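Local coordinates for putative oxidoreductase (Jannaschia sp., PDB 3C24), which is a putative oxidoreductase that probably binds a nicotinamide dinucleotide cofactor in a Rossmann-type domain, at residues A[210-214]-A[215-219]; A[111-114]-A[115-118]. All coordinates share one frame; numbering follows the deposited sequence. Where two conformers were deposited one is given.

How the interactions relate
Interaction 2 comes first along the chain, in the loop after helix 103-107 and the start of strand 117-123. Interaction 1 follows much later, at the C-terminal end of the long helix 184-217. Their centres lie 53 Å apart, with nearest atoms about 39 Å apart, on opposite sides of the chain's centre, so neither touches the other and they share no helix or strand. The 111-118 contact leads into the seven-stranded mixed sheet, where strand 117-123 lies between 96-99 and 148-156. The 210-219 contact lies in the helical C-terminal portion and meets the second subunit. One is a turn leading into an inner strand of the sheet, the other a helix end at the dimer interface.

Interaction 1: residues A[210-214]-A[215-219]; sequences VDECA and DRYGI
D211 and D215 open the backbone bonds of the last helical turn: D215 N gives to D211 O at 2.7 Å and R216 N to E212 O at 2.8 Å. C213 O then takes two donors from opposite faces of its carbonyl plane, Y217 N at 3.2 Å and, six residues further along the chain, I219 N at 3.1 Å. Between these donors G218 has positive phi (73°).

Among apolar groups, I219 CD1 lies 3.9 Å from C213 CB, and L194 of the second subunit packs on C213.

E212 has CG anti to its backbone N (chi1 179°) and a bend at chi2, which brings OE2 to 3.8 Å from R216 CG, obliquely to the guanidinium. OE2 stays 4.4 Å from R216 NE, too far for a salt bridge. R216 CG lies over one face of the Y217 ring, offset toward its rim. Waters join the polar ends: one links E212 OE2 to Y217 OH, another E212 OE1 to R216 NH2, and a third A214 O to I219 O.

With Y217 O bonded to Q186 of the second subunit, this is a helix C-terminal turn in which the chain leaves helical geometry at a positive-phi glycine, beside the subunit interface.

Interaction 2: residues A[111-114]-A[115-118]; sequences PERA and DITY
R113 and D115 meet because of two contrasting first torsions. R113 places CG opposite its backbone N (chi1 -176°) and runs fully extended to NE, whereas D115 holds CG between its own N and carbonyl carbon (chi1 70°), which folds the carboxylate back onto the arginine. The result is a side-on, two-pronged salt bridge: R113 NE binds D115 OD1 at 2.8 Å, and R113 NH2 binds D115 OD2 at 3.0 Å. Both oxygens are met on their syn side and lie close to the guanidinium plane, but the two planes are turned 39° apart, so the nitrogens stand out of the carboxylate plane.

I116 fills the space between this pair and the aromatic ring of Y118. Its CG2 sits over the centre of one guanidinium face, 3.6 Å from R113 CZ. Its other branch ends in CD1, which lies over the centre of one face of the Y118 ring. At the edge of that ring, Y118 OH gives a hydrogen bond to P111 O at 2.6 Å, while the proline's CD approaches the same hydroxyl to 3.4 Å.

The backbone from R113 to I116 makes a type I beta turn, after which strand 117-123 begins. Q156 NE2, from neighbouring strand 148-156, bonds both R113 O and I116 O, and R113 NH1 bonds V88 O and V91 O.

The chemistry implies a guanidinium held by all three of its nitrogens: two engage the carboxylate and the third engages backbone carbonyls, with a methyl group over one face. That web probably limits the rotation of the R113 head and keeps its charge balanced by D115, while the tyrosine hydroxyl ties P111, in the loop, to strand 117-123.

Interaction 1: residues A[210-214]-A[215-219]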
ATOM      1  N   VAL A 210     -13.152  -0.911  -4.428  1.00 15.63           N
ATOM      2  CA  VAL A 210     -13.457  -2.339  -4.379  1.00 15.58           C
ATOM      3  C   VAL A 210     -14.991  -2.503  -4.190  1.00 14.55           C
ATOM      4  O   VAL A 210     -15.673  -3.323  -4.865  1.00 15.62           O
ATOM      5  CB  VAL A 210     -12.606  -3.095  -3.310  1.00 16.08           C
ATOM      6  CG1 VAL A 210     -13.211  -4.549  -3.025  1.00 17.00           C
ATOM      7  CG2 VAL A 210     -11.122  -3.089  -3.752  1.00 17.14           C
ATOM      8  N   ASP A 211     -15.548  -1.708  -3.287  1.00 15.29           N
ATOM      9  CA  ASP A 211     -16.997  -1.758  -2.993  1.00 15.30           C
ATOM     10  C   ASP A 211     -17.830  -1.439  -4.241  1.00 16.56           C
ATOM     11  O   ASP A 211     -18.835  -2.073  -4.570  1.00 17.12           O
ATOM     12  CB  ASP A 211     -17.416  -0.760  -1.910  1.00 15.09           C
ATOM     13  CG  ASP A 211     -16.831  -1.035  -0.555  1.00 21.12           C
ATOM     14  OD1 ASP A 211     -16.433  -2.188  -0.260  1.00 19.90           O
ATOM     15  OD2 ASP A 211     -16.777  -0.043   0.235  1.00 22.81           O
ATOM     16  N   GLU A 212     -17.353  -0.478  -5.017  1.00 17.57           N
ATOM     17  CA  GLU A 212     -18.029  -0.100  -6.242  1.00 18.04           C
ATOM     18  C   GLU A 212     -18.063  -1.252  -7.261  1.00 15.05           C
ATOM     19  O   GLU A 212     -19.110  -1.557  -7.924  1.00 15.77           O
ATOM     20  CB  GLU A 212     -17.383   1.170  -6.810  1.00 17.95           C
ATOM     21  CG  GLU A 212     -17.968   1.698  -8.129  1.00 13.50           C
ATOM     22  CD  GLU A 212     -19.196   2.568  -7.961  1.00 14.57           C
ATOM     23  OE1 GLU A 212     -19.762   2.617  -6.821  1.00 16.71           O
ATOM     24  OE2 GLU A 212     -19.620   3.180  -8.954  1.00 19.21           O
ATOM     25  N   CYS A 213     -16.935  -1.930  -7.370  1.00 15.48           N
ATOM     26  CA  CYS A 213     -16.822  -3.083  -8.280  1.00 14.44           C
ATOM     27  C   CYS A 213     -17.872  -4.139  -7.974  1.00 14.20           C
ATOM     28  O   CYS A 213     -18.567  -4.644  -8.853  1.00 15.02           O
ATOM     29  CB  CYS A 213     -15.431  -3.687  -8.226  1.00 13.52           C
ATOM     30  SG  CYS A 213     -14.171  -2.664  -9.030  1.00 17.53           S
ATOM     31  N   ALA A 214     -18.025  -4.410  -6.679  1.00 15.17           N
ATOM     32  CA  ALA A 214     -18.947  -5.472  -6.203  1.00 15.88           C
ATOM     33  C   ALA A 214     -20.397  -5.022  -6.206  1.00 19.47           C
ATOM     34  O   ALA A 214     -21.283  -5.715  -6.696  1.00 20.48           O
ATOM     35  CB  ALA A 214     -18.534  -5.936  -4.791  1.00 17.36           C
ATOM     36  N   ASP A 215     -20.631  -3.815  -5.711  1.00 16.30           N
ATOM     37  CA  ASP A 215     -21.977  -3.266  -5.532  1.00 17.52           C
ATOM     38  C   ASP A 215     -22.635  -2.783  -6.811  1.00 18.21           C
ATOM     39  O   ASP A 215     -23.803  -3.015  -7.027  1.00 21.30           O
ATOM     40  CB  ASP A 215     -21.983  -2.129  -4.510  1.00 20.00           C
ATOM     41  CG  ASP A 215     -21.662  -2.596  -3.126  1.00 27.03           C
ATOM     42  OD1 ASP A 215     -21.697  -3.816  -2.869  1.00 29.76           O
ATOM     43  OD2 ASP A 215     -21.340  -1.737  -2.292  1.00 30.79           O
ATOM     44  N   ARG A 216     -21.846  -2.200  -7.691  1.00 16.71           N
ATOM     45  CA  ARG A 216     -22.375  -1.594  -8.878  1.00 16.69           C
ATOM     46  C   ARG A 216     -22.195  -2.426 -10.141  1.00 17.22           C
ATOM     47  O   ARG A 216     -23.055  -2.417 -10.997  1.00 18.56           O
ATOM     48  CB  ARG A 216     -21.714  -0.233  -9.030  1.00 19.90           C
ATOM     49  CG  ARG A 216     -22.255   0.613 -10.077  1.00 18.56           C
ATOM     50  CD  ARG A 216     -23.668   1.075  -9.763  1.00 19.65           C
ATOM     51  NE  ARG A 216     -23.694   1.724  -8.474  1.00 18.30           N
ATOM     52  CZ  ARG A 216     -24.449   1.351  -7.451  1.00 21.82           C
ATOM     53  NH1 ARG A 216     -25.326   0.378  -7.571  1.00 24.99           N
ATOM     54  NH2 ARG A 216     -24.345   1.994  -6.327  1.00 22.55           N
ATOM     55  N   TYR A 217     -21.093  -3.169 -10.239  1.00 16.66           N
ATOM     56  CA  TYR A 217     -20.772  -3.882 -11.464  1.00 14.19           C
ATOM     57  C   TYR A 217     -20.800  -5.403 -11.394  1.00 15.08           C
ATOM     58  O   TYR A 217     -20.390  -6.081 -12.328  1.00 17.12           O
ATOM     59  CB  TYR A 217     -19.452  -3.398 -12.014  1.00 16.12           C
ATOM     60  CG  TYR A 217     -19.505  -1.911 -12.253  1.00 12.18           C
ATOM     61  CD1 TYR A 217     -20.392  -1.404 -13.166  1.00 13.05           C
ATOM     62  CD2 TYR A 217     -18.707  -1.038 -11.564  1.00 11.08           C
ATOM     63  CE1 TYR A 217     -20.471  -0.074 -13.420  1.00 13.58           C
ATOM     64  CE2 TYR A 217     -18.795   0.332 -11.793  1.00 17.54           C
ATOM     65  CZ  TYR A 217     -19.681   0.804 -12.701  1.00 16.07           C
ATOM     66  OH  TYR A 217     -19.798   2.160 -12.932  1.00 14.25           O
ATOM     67  N   GLY A 218     -21.264  -5.886 -10.261  1.00 16.98           N
ATOM     68  CA  GLY A 218     -21.500  -7.320 -10.052  1.00 18.62           C
ATOM     69  C   GLY A 218     -20.285  -8.188  -9.881  1.00 17.13           C
ATOM     70  O   GLY A 218     -20.395  -9.395 -10.041  1.00 16.68           O
ATOM     71  N   ILE A 219     -19.130  -7.583  -9.625  1.00 16.41           N
ATOM     72  CA  ILE A 219     -17.908  -8.352  -9.488  1.00 15.10           C
ATOM     73  C   ILE A 219     -17.847  -8.949  -8.094  1.00 17.99           C
ATOM     74  O   ILE A 219     -18.063  -8.270  -7.103  1.00 20.99           O
ATOM     75  CB  ILE A 219     -16.653  -7.495  -9.748  1.00 13.72           C
ATOM     76  CG1 ILE A 219     -16.729  -6.903 -11.168  1.00 16.93           C
ATOM     77  CG2 ILE A 219     -15.394  -8.325  -9.550  1.00 15.01           C
ATOM     78  CD1 ILE A 219     -15.752  -5.770 -11.486  1.00 18.03           C
TER
HETATM   79  O   HOH W   1     -18.551   3.870 -11.353  1.00 17.51           O
HETATM   80  O   HOH W   2     -21.935   4.154  -6.250  1.00 33.56           O
HETATM   81  O   HOH W   3     -20.816  -8.570  -6.178  1.00 24.50           O
HETATM   82  O   HOH W   4     -23.486  -5.391  -8.444  1.00 37.09           O

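Interaction 2: residues A[111-114]-A[115-118]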
ATOM      1  N   PRO A 111      -0.550  24.589  26.930  1.00 19.03           N
ATOM      2  CA  PRO A 111      -0.444  25.759  27.792  1.00 20.81           C
ATOM      3  C   PRO A 111       0.880  26.421  27.661  1.00 19.32           C
ATOM      4  O   PRO A 111       1.882  25.766  27.425  1.00 20.88           O
ATOM      5  CB  PRO A 111      -0.568  25.183  29.206  1.00 21.90           C
ATOM      6  CG  PRO A 111      -1.016  23.816  29.069  1.00 21.22           C
ATOM      7  CD  PRO A 111      -0.772  23.348  27.680  1.00 20.65           C
ATOM      8  N   GLU A 112       0.865  27.734  27.773  1.00 20.15           N
ATOM      9  CA  GLU A 112       2.091  28.536  27.741  0.50 18.93           C
ATOM     10  C   GLU A 112       2.826  28.451  29.061  1.00 18.61           C
ATOM     11  O   GLU A 112       2.330  28.889  30.091  1.00 22.11           O
ATOM     12  CB  GLU A 112       1.764  30.011  27.450  0.50 20.66           C
ATOM     13  CG  GLU A 112       2.963  30.903  27.315  0.50 22.75           C
ATOM     14  CD  GLU A 112       2.597  32.385  27.253  0.50 27.67           C
ATOM     15  OE1 GLU A 112       1.392  32.719  27.257  0.50 23.59           O
ATOM     16  OE2 GLU A 112       3.521  33.220  27.209  0.50 27.95           O
ATOM     17  N   ARG A 113       4.011  27.888  29.000  1.00 17.36           N
ATOM     18  CA  ARG A 113       4.920  27.767  30.145  1.00 16.54           C
ATOM     19  C   ARG A 113       6.356  27.607  29.618  1.00 16.49           C
ATOM     20  O   ARG A 113       6.775  26.528  29.170  1.00 17.29           O
ATOM     21  CB  ARG A 113       4.525  26.629  31.075  1.00 17.89           C
ATOM     22  CG  ARG A 113       5.459  26.619  32.332  1.00 17.42           C
ATOM     23  CD  ARG A 113       5.185  25.557  33.362  1.00 17.60           C
ATOM     24  NE  ARG A 113       6.266  25.668  34.334  1.00 17.32           N
ATOM     25  CZ  ARG A 113       6.441  24.878  35.362  1.00 17.90           C
ATOM     26  NH1 ARG A 113       5.604  23.903  35.633  1.00 16.65           N
ATOM     27  NH2 ARG A 113       7.505  25.081  36.127  1.00 18.37           N
ATOM     28  N   ALA A 114       7.110  28.677  29.770  1.00 17.71           N
ATOM     29  CA  ALA A 114       8.430  28.799  29.145  1.00 16.31           C
ATOM     30  C   ALA A 114       9.534  27.938  29.703  1.00 17.18           C
ATOM     31  O   ALA A 114      10.443  27.551  28.975  1.00 18.04           O
ATOM     32  CB  ALA A 114       8.888  30.263  29.212  1.00 17.06           C
ATOM     33  N   ASP A 115       9.427  27.663  30.992  1.00 16.18           N
ATOM     34  CA  ASP A 115      10.501  27.013  31.763  1.00 15.77           C
ATOM     35  C   ASP A 115      10.358  25.504  31.875  1.00 15.24           C
ATOM     36  O   ASP A 115      11.046  24.857  32.684  1.00 16.02           O
ATOM     37  CB  ASP A 115      10.631  27.606  33.153  1.00 16.07           C
ATOM     38  CG  ASP A 115       9.451  27.258  34.058  1.00 18.67           C
ATOM     39  OD1 ASP A 115       8.322  27.396  33.536  1.00 19.42           O
ATOM     40  OD2 ASP A 115       9.656  26.956  35.267  1.00 19.59           O
ATOM     41  N   ILE A 116       9.577  24.947  30.969  1.00 13.26           N
ATOM     42  CA  ILE A 116       9.509  23.490  30.786  1.00 13.36           C
ATOM     43  C   ILE A 116       9.799  23.169  29.294  1.00 13.31           C
ATOM     44  O   ILE A 116       9.839  24.050  28.437  1.00 15.96           O
ATOM     45  CB  ILE A 116       8.217  22.796  31.311  1.00 14.72           C
ATOM     46  CG1 ILE A 116       6.930  23.340  30.643  1.00 13.97           C
ATOM     47  CG2 ILE A 116       8.125  22.943  32.854  1.00 15.23           C
ATOM     48  CD1 ILE A 116       6.578  22.774  29.295  1.00 19.61           C
ATOM     49  N   THR A 117       9.973  21.887  29.006  1.00 14.27           N
ATOM     50  CA  THR A 117      10.269  21.421  27.664  1.00 12.23           C
ATOM     51  C   THR A 117       9.063  20.690  27.120  1.00 15.30           C
ATOM     52  O   THR A 117       8.420  19.929  27.843  1.00 14.82           O
ATOM     53  CB  THR A 117      11.454  20.433  27.705  1.00 15.01           C
ATOM     54  OG1 THR A 117      12.660  21.140  28.026  1.00 16.33           O
ATOM     55  CG2 THR A 117      11.607  19.654  26.376  1.00 16.00           C
ATOM     56  N   TYR A 118       8.756  20.957  25.864  1.00 14.00           N
ATOM     57  CA  TYR A 118       7.757  20.205  25.107  1.00 12.52           C
ATOM     58  C   TYR A 118       8.510  19.479  24.024  1.00 16.27           C
ATOM     59  O   TYR A 118       9.264  20.082  23.241  1.00 15.52           O
ATOM     60  CB  TYR A 118       6.690  21.135  24.470  1.00 13.62           C
ATOM     61  CG  TYR A 118       5.640  21.677  25.401  1.00 16.11           C
ATOM     62  CD1 TYR A 118       4.892  20.858  26.180  1.00 18.06           C
ATOM     63  CD2 TYR A 118       5.281  23.023  25.347  1.00 13.74           C
ATOM     64  CE1 TYR A 118       3.896  21.377  27.001  1.00 18.46           C
ATOM     65  CE2 TYR A 118       4.293  23.542  26.168  1.00 16.86           C
ATOM     66  CZ  TYR A 118       3.592  22.733  26.966  1.00 20.56           C
ATOM     67  OH  TYR A 118       2.583  23.287  27.741  1.00 17.94           O
TER